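Local coordinates for protein uncharacterized RNA methyltransferase pyrab10780 (Pyrococcus abyssi, PDB 2JJQ) that methylates C5 of uridine 54 in tRNA, using S-adenosyl-L-methionine as the methyl donor and releasing S-adenosyl-L-homocysteine, at residues Arg283-Leu288 against Gly302-Tyr307; Val349-Phe354 against Asn375-Gly380. All blocks are in the same frame, centred on the assembly; numbering follows the deposited sequence.

Both interactions belong to the C-terminal catalytic domain and follow one another along the chain, interaction 1 closing before interaction 2 opens. Their centres are 19 Å apart and their nearest atoms about 8 Å, so the two do not touch. Interaction 1 (283-288 with 302-307) is the buried one and forms part of the cofactor pocket, where Thr-303 and Phe-304 meet the bound S-adenosyl-L-homocysteine. Interaction 2 (349-354 with 375-380) lies further out, about 29 Å from the centre of the chain; the side chain of Val-351 remains about 11 Å from the ligand. It joins two connections flanking strand 356-359, beyond which lies the cofactor-binding residue Asp-360.

Interaction 1 (Arg283-Leu288 against Gly302-Tyr307); sequences RKVSEL and GTFGIY. With SAH (S-adenosyl-L-homocysteine), chain B.
Val-285 lays its CG2 methyl over one face of the Phe-304 ring, joining helix 275-288 to helix 303-310 in the class I, Rossmann-like methyltransferase fold. The second helix follows the glycine-containing turn after strand 293-297, with Gly-302 as its N-cap. The two short helical segments cross at -63°, their axes 9.8 Å apart. In the CH-pi contact, Val-285 CG2 stands 4.1 Å from the centroid of the Phe-304 ring and 29° off its normal; the methyl is nearest to ring atom CE1. The opposite face of the phenyl group is turned to the ligand carboxylate, and Phe-304 CE2 comes within 3.8 Å of the ligand amino N. The ring is thus a partition between Val-285 and the amino-acid end of S-adenosyl-L-homocysteine. The preceding residue, Thr-303, turns OG1 away from its carbonyl carbon, so that the hydroxyl can donate to ligand OXT at 2.9 Å.

Further along the interface, Tyr-307 extends toward the first helix with CG anti to its backbone N (chi1 -172°). Tyr-307 OH rests 3.6 Å from Arg-283 CG, while Ser-286 OG approaches the ring edge at CE2. The straight Arg-283 chain carries its guanidinium past the phenol, the two planes inclined to one another; Asp-259 joins both polar ends, by a salt bridge to Arg-283 and a hydrogen bond to Tyr-307 OH. Ser-286 turns its hydroxyl back along the helix to donate to Arg-283 O at 2.7 Å, a carbonyl that also accepts from Glu-287 N. A water in the plane of the Tyr-307 ring bridges the helices, donating to Ser-286 OG at 3.1 Å and more weakly to Tyr-307 OH.

Interaction 2 (Val349-Phe354 against Asn375-Gly380); sequences VSVKGF and NREKPG
Lys-352 and Glu-377 run obliquely across one another and meet twice: near the root of the lysine chain, where Lys-352 CG lies 3.5 Å from Glu-377 OE1, and at the amine, where NZ donates to Glu-377 OE2 at 3.0 Å. The salt bridge reaches that oxygen from above the carboxylate, 54° out of its plane. Two bends allow this. The glutamate folds at its second torsion (chi2 -48°), presenting the carboxylate to the flank of the lysine chain, and the lysine turns at its last torsion to bring NZ round to OE2. Arg-376 adds a long, purely electrostatic contact to the same oxygen, its guanidinium turned so that no N-H points there.

Beneath the charges, Val-351 CG2 packs 3.9 Å from Glu-377 CG. Val-351 opens a type II beta turn through Phe-354, in the connection between strands 339-343 and 356-359 of the Rossmann-like sheet, and this turn abuts the C-terminal end of helix 368-377. An ST turn overlaps its start, Lys-352 N donating to Ser-350 OG. Val-351 also touches Leu-370 and Leu-374 of the helix.

Past Lys-378, which leaves the helix with positive phi, Pro-379 places CB against Phe-354 O, while the Phe-354 ring turns off from the proline and packs on Leu-295. One water links Gly-353 N to Glu-377 OE1; another donates to Phe-354 O at 2.8 Å and accepts from Gly-380 N.

Interaction 1 (Arg283-Leu288 against Gly302-Tyr307)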
loop_
_atom_site.group_PDB
_atom_site.type_symbol
_atom_site.label_atom_id
_atom_site.label_comp_id
_atom_site.label_asym_id
_atom_site.label_seq_id
_atom_site.Cartn_x
_atom_site.Cartn_y
_atom_site.Cartn_z
ATOM N N ARG A 283 0.856 -7.351 15.010
ATOM C CA ARG A 283 0.928 -7.455 16.484
ATOM C C ARG A 283 -0.309 -6.800 17.078
ATOM O O ARG A 283 -0.915 -7.359 18.013
ATOM C CB ARG A 283 2.175 -6.750 16.989
ATOM C CG ARG A 283 3.443 -7.520 16.651
ATOM C CD ARG A 283 4.625 -6.690 17.233
ATOM N NE ARG A 283 5.903 -7.340 16.954
ATOM C CZ ARG A 283 7.064 -6.784 17.295
ATOM N NH1 ARG A 283 7.057 -5.579 17.917
ATOM N NH2 ARG A 283 8.209 -7.411 17.018
ATOM N N LYS A 284 -0.690 -5.641 16.520
ATOM C CA LYS A 284 -1.824 -4.888 17.098
ATOM C C LYS A 284 -3.089 -5.676 16.948
ATOM O O LYS A 284 -3.852 -5.748 17.893
ATOM C CB LYS A 284 -2.029 -3.509 16.450
ATOM C CG LYS A 284 -3.137 -2.660 17.149
ATOM C CD LYS A 284 -2.484 -2.122 18.497
ATOM C CE LYS A 284 -3.378 -1.399 19.416
ATOM N NZ LYS A 284 -2.570 -1.179 20.693
ATOM N N VAL A 285 -3.338 -6.217 15.748
ATOM C CA VAL A 285 -4.500 -7.083 15.549
ATOM C C VAL A 285 -4.504 -8.247 16.526
ATOM O O VAL A 285 -5.553 -8.525 17.143
ATOM C CB VAL A 285 -4.640 -7.552 14.097
ATOM C CG1 VAL A 285 -5.778 -8.615 13.954
ATOM C CG2 VAL A 285 -4.879 -6.274 13.170
ATOM N N SER A 286 -3.350 -8.883 16.724
ATOM C CA SER A 286 -3.308 -10.062 17.607
ATOM C C SER A 286 -3.619 -9.652 19.036
ATOM O O SER A 286 -4.056 -10.488 19.833
ATOM C CB SER A 286 -1.959 -10.804 17.575
ATOM O OG SER A 286 -0.956 -10.039 18.181
ATOM N N GLU A 287 -3.334 -8.402 19.374
ATOM C CA GLU A 287 -3.558 -7.905 20.734
ATOM C C GLU A 287 -5.035 -7.575 21.020
ATOM O O GLU A 287 -5.509 -7.682 22.169
ATOM C CB GLU A 287 -2.675 -6.687 20.987
ATOM C CG GLU A 287 -1.250 -7.157 21.161
ATOM C CD GLU A 287 -0.209 -6.061 21.081
ATOM O OE1 GLU A 287 -0.566 -4.857 20.949
ATOM O OE2 GLU A 287 0.989 -6.440 21.137
ATOM N N LEU A 288 -5.747 -7.177 19.980
ATOM C CA LEU A 288 -7.126 -6.707 20.099
ATOM C C LEU A 288 -8.156 -7.814 20.031
ATOM O O LEU A 288 -9.250 -7.668 20.586
ATOM C CB LEU A 288 -7.424 -5.702 18.985
ATOM C CG LEU A 288 -6.634 -4.381 19.148
ATOM C CD1 LEU A 288 -7.007 -3.442 17.992
ATOM C CD2 LEU A 288 -6.822 -3.672 20.479
ATOM N N GLY A 302 -3.658 -13.485 3.794
ATOM C CA GLY A 302 -3.776 -14.091 5.151
ATOM C C GLY A 302 -2.848 -13.440 6.178
ATOM O O GLY A 302 -2.524 -14.028 7.228
ATOM N N THR A 303 -2.452 -12.224 5.879
ATOM C CA THR A 303 -1.551 -11.466 6.749
ATOM C C THR A 303 -1.966 -11.606 8.216
ATOM O O THR A 303 -1.170 -12.040 9.062
ATOM C CB THR A 303 -1.488 -10.009 6.383
ATOM O OG1 THR A 303 -1.371 -9.844 4.958
ATOM C CG2 THR A 303 -0.216 -9.425 7.037
ATOM N N PHE A 304 -3.211 -11.274 8.518
ATOM C CA PHE A 304 -3.668 -11.377 9.921
ATOM C C PHE A 304 -3.884 -12.815 10.330
ATOM O O PHE A 304 -3.432 -13.241 11.367
ATOM C CB PHE A 304 -4.959 -10.564 10.124
ATOM C CG PHE A 304 -4.804 -9.125 9.734
ATOM C CD1 PHE A 304 -3.742 -8.392 10.241
ATOM C CD2 PHE A 304 -5.721 -8.491 8.932
ATOM C CE1 PHE A 304 -3.560 -7.088 9.880
ATOM C CE2 PHE A 304 -5.549 -7.150 8.568
ATOM C CZ PHE A 304 -4.473 -6.457 9.014
ATOM N N GLY A 305 -4.632 -13.554 9.511
ATOM C CA GLY A 305 -5.067 -14.910 9.862
ATOM C C GLY A 305 -3.907 -15.849 10.115
ATOM O O GLY A 305 -3.936 -16.619 11.079
ATOM N N ILE A 306 -2.841 -15.719 9.327
ATOM C CA ILE A 306 -1.737 -16.642 9.464
ATOM C C ILE A 306 -0.967 -16.305 10.742
ATOM O O ILE A 306 -0.525 -17.206 11.456
ATOM C CB ILE A 306 -0.851 -16.614 8.260
ATOM C CG1 ILE A 306 -1.634 -17.190 7.050
ATOM C CG2 ILE A 306 0.438 -17.466 8.488
ATOM C CD1 ILE A 306 -1.014 -16.806 5.745
ATOM N N TYR A 307 -0.794 -15.014 10.983
ATOM C CA TYR A 307 -0.042 -14.539 12.167
ATOM C C TYR A 307 -0.815 -15.023 13.404
ATOM O O TYR A 307 -0.252 -15.534 14.383
ATOM C CB TYR A 307 0.066 -13.034 12.179
ATOM C CG TYR A 307 0.986 -12.520 13.252
ATOM C CD1 TYR A 307 2.363 -12.336 12.974
ATOM C CD2 TYR A 307 0.505 -12.223 14.545
ATOM C CE1 TYR A 307 3.250 -11.844 13.963
ATOM C CE2 TYR A 307 1.393 -11.753 15.512
ATOM C CZ TYR A 307 2.735 -11.590 15.237
ATOM O OH TYR A 307 3.594 -11.129 16.243
HETATM N N SAH B . -6.261 -8.277 5.022
HETATM C CA SAH B . -5.644 -8.306 3.656
HETATM C CB SAH B . -5.981 -7.039 2.872
HETATM C CG SAH B . -7.455 -6.911 2.558
HETATM S SD SAH B . -7.594 -5.835 1.121
HETATM C C SAH B . -4.143 -8.355 3.824
HETATM O O SAH B . -3.360 -8.568 2.885
HETATM O OXT SAH B . -3.677 -8.144 4.935
HETATM C "C5'" SAH B . -9.334 -6.049 0.837
HETATM C "C4'" SAH B . -9.619 -7.476 0.336
HETATM O "O4'" SAH B . -11.005 -7.636 -0.068
HETATM C "C3'" SAH B . -8.799 -7.892 -0.885
HETATM O "O3'" SAH B . -7.980 -9.023 -0.524
HETATM C "C2'" SAH B . -9.859 -8.228 -1.965
HETATM O "O2'" SAH B . -9.555 -9.344 -2.807
HETATM C "C1'" SAH B . -11.076 -8.574 -1.159
HETATM N N9 SAH B . -12.388 -8.227 -1.694
HETATM C C8 SAH B . -12.729 -7.149 -2.442
HETATM N N7 SAH B . -14.078 -7.145 -2.616
HETATM C C5 SAH B . -14.595 -8.192 -1.953
HETATM C C6 SAH B . -15.938 -8.761 -1.716
HETATM N N6 SAH B . -16.998 -8.135 -2.284
HETATM N N1 SAH B . -16.016 -9.894 -0.944
HETATM C C2 SAH B . -14.933 -10.490 -0.400
HETATM N N3 SAH B . -13.692 -10.023 -0.599
HETATM C C4 SAH B . -13.482 -8.904 -1.333
HETATM O O HOH W 1 1.947 -10.609 19.066
#

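Interaction 2 (Val349-Phe354 against Asn375-Gly380)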
loop_
_atom_site.group_PDB
_atom_site.type_symbol
_atom_site.label_atom_id
_atom_site.label_comp_id
_atom_site.label_asym_id
_atom_site.label_seq_id
_atom_site.Cartn_x
_atom_site.Cartn_y
_atom_site.Cartn_z
ATOM N N VAL A 349 -20.857 -14.489 3.113
ATOM C CA VAL A 349 -20.116 -15.125 4.220
ATOM C C VAL A 349 -20.919 -15.149 5.502
ATOM O O VAL A 349 -21.536 -14.160 5.884
ATOM C CB VAL A 349 -18.750 -14.421 4.494
ATOM C CG1 VAL A 349 -18.979 -12.997 4.961
ATOM C CG2 VAL A 349 -17.921 -15.180 5.562
ATOM N N SER A 350 -20.900 -16.294 6.174
ATOM C CA SER A 350 -21.485 -16.413 7.510
ATOM C C SER A 350 -20.508 -15.956 8.587
ATOM O O SER A 350 -19.314 -16.284 8.547
ATOM C CB SER A 350 -21.908 -17.865 7.785
ATOM O OG SER A 350 -22.161 -18.031 9.153
ATOM N N VAL A 351 -21.027 -15.235 9.562
ATOM C CA VAL A 351 -20.243 -14.793 10.702
ATOM C C VAL A 351 -20.684 -15.508 11.955
ATOM O O VAL A 351 -20.319 -15.145 13.053
ATOM C CB VAL A 351 -20.355 -13.251 10.852
ATOM C CG1 VAL A 351 -19.589 -12.596 9.727
ATOM C CG2 VAL A 351 -21.789 -12.779 10.751
ATOM N N LYS A 352 -21.467 -16.573 11.802
ATOM C CA LYS A 352 -21.916 -17.322 12.968
ATOM C C LYS A 352 -20.772 -18.054 13.635
ATOM O O LYS A 352 -19.933 -18.651 12.946
ATOM C CB LYS A 352 -22.923 -18.392 12.522
ATOM C CG LYS A 352 -24.216 -17.859 11.887
ATOM C CD LYS A 352 -25.243 -19.014 11.800
ATOM C CE LYS A 352 -26.486 -18.663 10.973
ATOM N NZ LYS A 352 -27.326 -17.657 11.687
ATOM N N GLY A 353 -20.756 -18.068 14.958
ATOM C CA GLY A 353 -19.910 -18.991 15.706
ATOM C C GLY A 353 -18.482 -18.534 15.960
ATOM O O GLY A 353 -17.655 -19.349 16.371
ATOM N N PHE A 354 -18.173 -17.261 15.692
ATOM C CA PHE A 354 -16.807 -16.757 15.947
ATOM C C PHE A 354 -16.787 -15.954 17.232
ATOM O O PHE A 354 -17.793 -15.342 17.576
ATOM C CB PHE A 354 -16.366 -15.881 14.776
ATOM C CG PHE A 354 -16.222 -16.642 13.535
ATOM C CD1 PHE A 354 -15.094 -17.466 13.351
ATOM C CD2 PHE A 354 -17.193 -16.591 12.543
ATOM C CE1 PHE A 354 -14.907 -18.212 12.210
ATOM C CE2 PHE A 354 -17.014 -17.375 11.393
ATOM C CZ PHE A 354 -15.895 -18.166 11.208
ATOM N N ASN A 375 -24.648 -7.634 12.894
ATOM C CA ASN A 375 -25.659 -7.111 13.848
ATOM C C ASN A 375 -26.555 -8.202 14.469
ATOM O O ASN A 375 -27.004 -8.088 15.620
ATOM C CB ASN A 375 -26.482 -5.991 13.184
ATOM C CG ASN A 375 -25.719 -4.672 13.112
ATOM O OD1 ASN A 375 -24.761 -4.472 13.847
ATOM N ND2 ASN A 375 -26.182 -3.747 12.275
ATOM N N ARG A 376 -26.818 -9.241 13.697
ATOM C CA ARG A 376 -27.706 -10.328 14.116
ATOM C C ARG A 376 -26.921 -11.315 14.957
ATOM O O ARG A 376 -27.369 -11.723 16.022
ATOM C CB ARG A 376 -28.295 -11.006 12.887
ATOM C CG ARG A 376 -29.207 -12.169 13.148
ATOM C CD ARG A 376 -30.058 -12.433 11.883
ATOM N NE ARG A 376 -29.416 -13.348 10.932
ATOM C CZ ARG A 376 -28.982 -13.009 9.714
ATOM N NH1 ARG A 376 -29.121 -11.760 9.265
ATOM N NH2 ARG A 376 -28.413 -13.925 8.937
ATOM N N GLU A 377 -25.728 -11.679 14.491
ATOM C CA GLU A 377 -24.918 -12.681 15.180
ATOM C C GLU A 377 -24.189 -12.116 16.375
ATOM O O GLU A 377 -23.957 -12.825 17.366
ATOM C CB GLU A 377 -23.894 -13.325 14.221
ATOM C CG GLU A 377 -24.492 -14.174 13.132
ATOM C CD GLU A 377 -25.534 -15.159 13.649
ATOM O OE1 GLU A 377 -25.211 -15.941 14.593
ATOM O OE2 GLU A 377 -26.658 -15.146 13.088
ATOM N N LYS A 378 -23.771 -10.855 16.273
ATOM C CA LYS A 378 -23.098 -10.178 17.359
ATOM C C LYS A 378 -21.892 -10.938 17.929
ATOM O O LYS A 378 -21.840 -11.250 19.120
ATOM C CB LYS A 378 -24.098 -9.826 18.481
ATOM C CG LYS A 378 -25.206 -8.845 18.106
ATOM C CD LYS A 378 -24.645 -7.447 17.763
ATOM C CE LYS A 378 -23.700 -6.886 18.797
ATOM N NZ LYS A 378 -24.369 -6.403 20.067
ATOM N N PRO A 379 -20.881 -11.186 17.089
ATOM C CA PRO A 379 -19.633 -11.674 17.670
ATOM C C PRO A 379 -19.174 -10.703 18.734
ATOM O O PRO A 379 -19.438 -9.509 18.603
ATOM C CB PRO A 379 -18.656 -11.670 16.479
ATOM C CG PRO A 379 -19.248 -10.700 15.451
ATOM C CD PRO A 379 -20.754 -10.799 15.656
ATOM N N GLY A 380 -18.536 -11.215 19.788
ATOM C CA GLY A 380 -18.143 -10.432 20.933
ATOM C C GLY A 380 -17.245 -9.243 20.562
ATOM O O GLY A 380 -17.365 -8.165 21.148
HETATM O O HOH W 2 -22.900 -16.726 16.401
HETATM O O HOH W 3 -18.799 -14.096 19.874
#